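Local coordinates for protein methanogen homoaconitase large subunit (PDB 4KP2) that forms the large subunit of a [4Fe-4S] hydro-lyase that converts (R)-homocitrate to homoisocitrate through cis-homoaconitate in 2-oxosuberate biosynthesis, at residues R203-Y207 with M208-Y212; Q361-E365 with G366-I370. All coordinates share one frame; numbering follows the deposited sequence.

Contact 1 (R203-Y207 with M208-Y212); sequences RGATY and MAIEY
Within the turn, the methyl CG2 of Thr206 sits over the centre of one face of the Tyr207 ring, 3.5 Å above its plane. Within the strand, Ile210 CG2 lies 3.4 Å above one face of the Tyr212 ring, displaced toward the rim. The other branch of Ile210 makes the contact across: CG1 is anti to the carbonyl carbon (chi1 -45°), which carries Ile210 CD1 to 3.7 Å from Ala205 CB. These two methyls close a small apolar contact between the loop and the strand. Ala205 to Met208 form a type II beta turn, with Tyr207 at its positive-phi position, and the turn is spanned by a weak bond from Met208 N to Ala205 O (3.1 Å). Met208 CG passes 3.3 Å from Thr206 O, and the chain bends only at its CG-SD bond. Just ahead, Thr206 OG1 donates to Arg203 O (3.0 Å) from above the carbonyl plane, tying the turn to the preceding loop. That loop follows helix 189-200, and the turn delivers the chain into strand 208-213, which runs parallel to and between strands 167-180 and 239-242. Met208 and Ile210 both pack on Ile176 of strand 167-180, whereas Ala209 and Glu211 touch Val25 and Leu24 of helix 24-33, respectively.

Contact 2 (Q361-E365 with G366-I370); sequences QALKE and GIIDI
Ala362 meets the second segment through both its carbonyl and its methyl. Its O accepts Ile367 N at 2.8 Å, the donor lying almost on the extension of the C=O bond (170°), and also takes a weak, longer bond from Ile368 N. Ala362 CB lies 3.6 Å from Ile368 CD1 and faces Ile367 CB at 4.1 Å, so the alanine methyl touches two successive isoleucines. Leu363 comes next: its O receives a weak bond from Gly366 N (3.1 Å) that closes a type I turn, and its side chain and that of Ile368 cross at a slant, Leu363 CD2 3.6 Å from Ile368 CB. Ile368 of the second large subunit in this assembly packs on this leucine, and Leu363 of that subunit on this isoleucine, which places the pair at the interface. Glu365 has CG anti to its own N (chi1 -163°) and an extended chain, which lays it alongside Ile367, Glu365 CD 3.8 Å from Ile367 CD1; its OE2 forms a salt bridge with Arg332 of helix 328-338. Ile367 itself packs on Leu328, Arg332 and Ala335 of that helix. An alanine here, lacking CG1, CG2 and CD1, would probably leave a gap against the helix and deprive the Glu365 chain of its apolar support. Gly366, at positive phi (75°), makes the reversal; a CB there would clash with Glu365 O. With the bonds from Ile367 N to Ala362 O and from Gly366 N to Leu363 O, this is a Schellman motif, whose glycine is also the N-cap of helix 367-374.

From the N terminus, the chain first reaches contact 1, where residues 203-212 turn from the loop after helix 189-200 into strand 208-213 of the mixed sheet. Some 150 residues later comes contact 2, joining helices 356-363 and 367-374 in the connection between parallel strands 348-351 and 377-378. Each closes a short local turn within one continuous stretch, so the two lie in series and neither encloses nor crosses the other. The centres of contact 1 and contact 2 are 38 Å apart, on opposite sides of the chain's centre. The nearest atoms of contact 1 and contact 2 are about 23 Å apart. Contact 1 is made within the subunit, whereas contact 2 also borders the second subunit.

Contact 1 (R203-Y207 with M208-Y212)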
loop_
_atom_site.group_PDB
_atom_site.type_symbol
_atom_site.label_atom_id
_atom_site.label_comp_id
_atom_site.label_asym_id
_atom_site.label_seq_id
_atom_site.Cartn_x
_atom_site.Cartn_y
_atom_site.Cartn_z
ATOM N N ARG A 203 19.847 8.585 -25.967
ATOM C CA ARG A 203 19.285 8.736 -27.302
ATOM C C ARG A 203 20.181 8.076 -28.343
ATOM O O ARG A 203 19.997 8.271 -29.545
ATOM C CB ARG A 203 19.105 10.217 -27.633
ATOM C CG ARG A 203 17.829 10.540 -28.393
ATOM C CD ARG A 203 17.804 12.004 -28.804
ATOM N NE ARG A 203 16.460 12.462 -29.140
ATOM C CZ ARG A 203 15.651 13.084 -28.287
ATOM N NH1 ARG A 203 16.054 13.324 -27.046
ATOM N NH2 ARG A 203 14.443 13.469 -28.673
ATOM N N GLY A 204 21.149 7.291 -27.879
ATOM C CA GLY A 204 22.107 6.657 -28.766
ATOM C C GLY A 204 21.640 5.325 -29.318
ATOM O O GLY A 204 22.448 4.506 -29.750
ATOM N N ALA A 205 20.329 5.105 -29.307
ATOM C CA ALA A 205 19.765 3.859 -29.807
ATOM C C ALA A 205 18.370 4.076 -30.379
ATOM O O ALA A 205 17.594 3.131 -30.517
ATOM C CB ALA A 205 19.730 2.816 -28.703
ATOM N N THR A 206 18.060 5.324 -30.715
ATOM C CA THR A 206 16.742 5.678 -31.230
ATOM C C THR A 206 16.471 4.991 -32.566
ATOM O O THR A 206 17.364 4.874 -33.407
ATOM C CB THR A 206 16.587 7.203 -31.384
ATOM O OG1 THR A 206 17.139 7.860 -30.237
ATOM C CG2 THR A 206 15.120 7.580 -31.520
ATOM N N TYR A 207 15.235 4.527 -32.738
ATOM C CA TYR A 207 14.809 3.794 -33.931
ATOM C C TYR A 207 15.596 2.501 -34.137
ATOM O O TYR A 207 15.639 1.965 -35.245
ATOM C CB TYR A 207 14.911 4.665 -35.190
ATOM C CG TYR A 207 14.441 6.091 -35.014
ATOM C CD1 TYR A 207 13.099 6.381 -34.797
ATOM C CD2 TYR A 207 15.337 7.150 -35.084
ATOM C CE1 TYR A 207 12.666 7.685 -34.642
ATOM C CE2 TYR A 207 14.914 8.456 -34.932
ATOM C CZ TYR A 207 13.578 8.718 -34.710
ATOM O OH TYR A 207 13.153 10.018 -34.557
ATOM N N MET A 208 16.216 2.001 -33.073
ATOM C CA MET A 208 17.058 0.813 -33.174
ATOM C C MET A 208 16.757 -0.197 -32.073
ATOM O O MET A 208 16.134 0.135 -31.064
ATOM C CB MET A 208 18.536 1.201 -33.135
ATOM C CG MET A 208 18.982 2.081 -34.292
ATOM S SD MET A 208 20.704 2.583 -34.145
ATOM C CE MET A 208 21.508 0.986 -34.045
ATOM N N ALA A 209 17.209 -1.430 -32.277
ATOM C CA ALA A 209 16.991 -2.500 -31.313
ATOM C C ALA A 209 18.281 -2.854 -30.582
ATOM O O ALA A 209 19.369 -2.771 -31.151
ATOM C CB ALA A 209 16.422 -3.728 -32.005
ATOM N N ILE A 210 18.152 -3.253 -29.321
ATOM C CA ILE A 210 19.307 -3.619 -28.513
ATOM C C ILE A 210 19.464 -5.132 -28.447
ATOM O O ILE A 210 18.527 -5.847 -28.094
ATOM C CB ILE A 210 19.185 -3.083 -27.076
ATOM C CG1 ILE A 210 18.715 -1.626 -27.077
ATOM C CG2 ILE A 210 20.510 -3.224 -26.346
ATOM C CD1 ILE A 210 19.768 -0.647 -27.530
ATOM N N GLU A 211 20.653 -5.619 -28.785
ATOM C CA GLU A 211 20.930 -7.048 -28.724
ATOM C C GLU A 211 22.053 -7.348 -27.740
ATOM O O GLU A 211 23.227 -7.112 -28.030
ATOM C CB GLU A 211 21.287 -7.589 -30.110
ATOM C CG GLU A 211 21.607 -9.074 -30.134
ATOM C CD GLU A 211 21.811 -9.607 -31.538
ATOM O OE1 GLU A 211 21.329 -8.963 -32.493
ATOM O OE2 GLU A 211 22.457 -10.666 -31.685
ATOM N N TYR A 212 21.687 -7.866 -26.572
ATOM C CA TYR A 212 22.668 -8.201 -25.549
ATOM C C TYR A 212 23.263 -9.583 -25.785
ATOM O O TYR A 212 22.549 -10.535 -26.103
ATOM C CB TYR A 212 22.042 -8.141 -24.155
ATOM C CG TYR A 212 21.512 -6.780 -23.767
ATOM C CD1 TYR A 212 22.364 -5.792 -23.288
ATOM C CD2 TYR A 212 20.159 -6.487 -23.868
ATOM C CE1 TYR A 212 21.883 -4.547 -22.928
ATOM C CE2 TYR A 212 19.668 -5.248 -23.511
ATOM C CZ TYR A 212 20.533 -4.282 -23.040
ATOM O OH TYR A 212 20.040 -3.047 -22.685
#

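Contact 2 (Q361-E365 with G366-I370)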
loop_
_atom_site.group_PDB
_atom_site.type_symbol
_atom_site.label_atom_id
_atom_site.label_comp_id
_atom_site.label_asym_id
_atom_site.label_seq_id
_atom_site.Cartn_x
_atom_site.Cartn_y
_atom_site.Cartn_z
ATOM N N GLN A 361 6.001 -16.121 -2.165
ATOM C CA GLN A 361 7.208 -16.903 -1.922
ATOM C C GLN A 361 8.245 -16.123 -1.119
ATOM O O GLN A 361 9.205 -16.700 -0.609
ATOM C CB GLN A 361 7.801 -17.407 -3.239
ATOM C CG GLN A 361 8.150 -16.313 -4.229
ATOM C CD GLN A 361 8.455 -16.865 -5.607
ATOM O OE1 GLN A 361 8.329 -18.066 -5.847
ATOM N NE2 GLN A 361 8.855 -15.989 -6.521
ATOM N N ALA A 362 8.049 -14.814 -1.008
ATOM C CA ALA A 362 8.910 -13.986 -0.174
ATOM C C ALA A 362 8.318 -13.865 1.227
ATOM O O ALA A 362 9.010 -13.490 2.175
ATOM C CB ALA A 362 9.103 -12.616 -0.796
ATOM N N LEU A 363 7.033 -14.185 1.345
ATOM C CA LEU A 363 6.362 -14.216 2.638
ATOM C C LEU A 363 6.684 -15.517 3.361
ATOM O O LEU A 363 6.920 -15.529 4.569
ATOM C CB LEU A 363 4.850 -14.087 2.460
ATOM C CG LEU A 363 4.296 -12.687 2.194
ATOM C CD1 LEU A 363 2.863 -12.767 1.694
ATOM C CD2 LEU A 363 4.375 -11.845 3.455
ATOM N N LYS A 364 6.693 -16.612 2.606
ATOM C CA LYS A 364 6.989 -17.928 3.154
ATOM C C LYS A 364 8.481 -18.052 3.445
ATOM O O LYS A 364 8.924 -19.008 4.082
ATOM C CB LYS A 364 6.551 -19.014 2.170
ATOM C CG LYS A 364 6.301 -20.371 2.805
ATOM C CD LYS A 364 5.864 -21.387 1.762
ATOM C CE LYS A 364 5.398 -22.679 2.410
ATOM N NZ LYS A 364 4.181 -22.469 3.241
ATOM N N GLU A 365 9.248 -17.076 2.971
ATOM C CA GLU A 365 10.688 -17.058 3.178
ATOM C C GLU A 365 11.045 -16.076 4.292
ATOM O O GLU A 365 12.192 -16.002 4.730
ATOM C CB GLU A 365 11.399 -16.688 1.876
ATOM C CG GLU A 365 12.880 -17.026 1.849
ATOM C CD GLU A 365 13.457 -16.982 0.449
ATOM O OE1 GLU A 365 12.672 -17.045 -0.522
ATOM O OE2 GLU A 365 14.696 -16.886 0.319
ATOM N N GLY A 366 10.047 -15.326 4.749
ATOM C CA GLY A 366 10.232 -14.387 5.841
ATOM C C GLY A 366 10.972 -13.130 5.425
ATOM O O GLY A 366 11.542 -12.431 6.262
ATOM N N ILE A 367 10.961 -12.844 4.128
ATOM C CA ILE A 367 11.642 -11.669 3.596
ATOM C C ILE A 367 10.873 -10.389 3.915
ATOM O O ILE A 367 11.466 -9.358 4.233
ATOM C CB ILE A 367 11.858 -11.792 2.074
ATOM C CG1 ILE A 367 12.685 -13.041 1.762
ATOM C CG2 ILE A 367 12.543 -10.554 1.522
ATOM C CD1 ILE A 367 13.043 -13.185 0.303
ATOM N N ILE A 368 9.548 -10.466 3.836
ATOM C CA ILE A 368 8.690 -9.327 4.153
ATOM C C ILE A 368 8.842 -8.920 5.617
ATOM O O ILE A 368 8.893 -7.731 5.940
ATOM C CB ILE A 368 7.206 -9.624 3.830
ATOM C CG1 ILE A 368 6.896 -9.273 2.374
ATOM C CG2 ILE A 368 6.276 -8.838 4.741
ATOM C CD1 ILE A 368 7.469 -10.237 1.371
ATOM N N ASP A 369 8.929 -9.920 6.492
ATOM C CA ASP A 369 9.091 -9.689 7.925
ATOM C C ASP A 369 10.300 -8.804 8.210
ATOM O O ASP A 369 10.225 -7.881 9.018
ATOM C CB ASP A 369 9.233 -11.018 8.672
ATOM C CG ASP A 369 8.035 -11.924 8.480
ATOM O OD1 ASP A 369 7.451 -11.910 7.376
ATOM O OD2 ASP A 369 7.679 -12.650 9.433
ATOM N N ILE A 370 11.406 -9.089 7.533
ATOM C CA ILE A 370 12.629 -8.310 7.686
ATOM C C ILE A 370 12.412 -6.857 7.269
ATOM O O ILE A 370 12.930 -5.935 7.900
ATOM C CB ILE A 370 13.781 -8.915 6.862
ATOM C CG1 ILE A 370 13.991 -10.382 7.241
ATOM C CG2 ILE A 370 15.062 -8.122 7.064
ATOM C CD1 ILE A 370 15.089 -11.062 6.462
#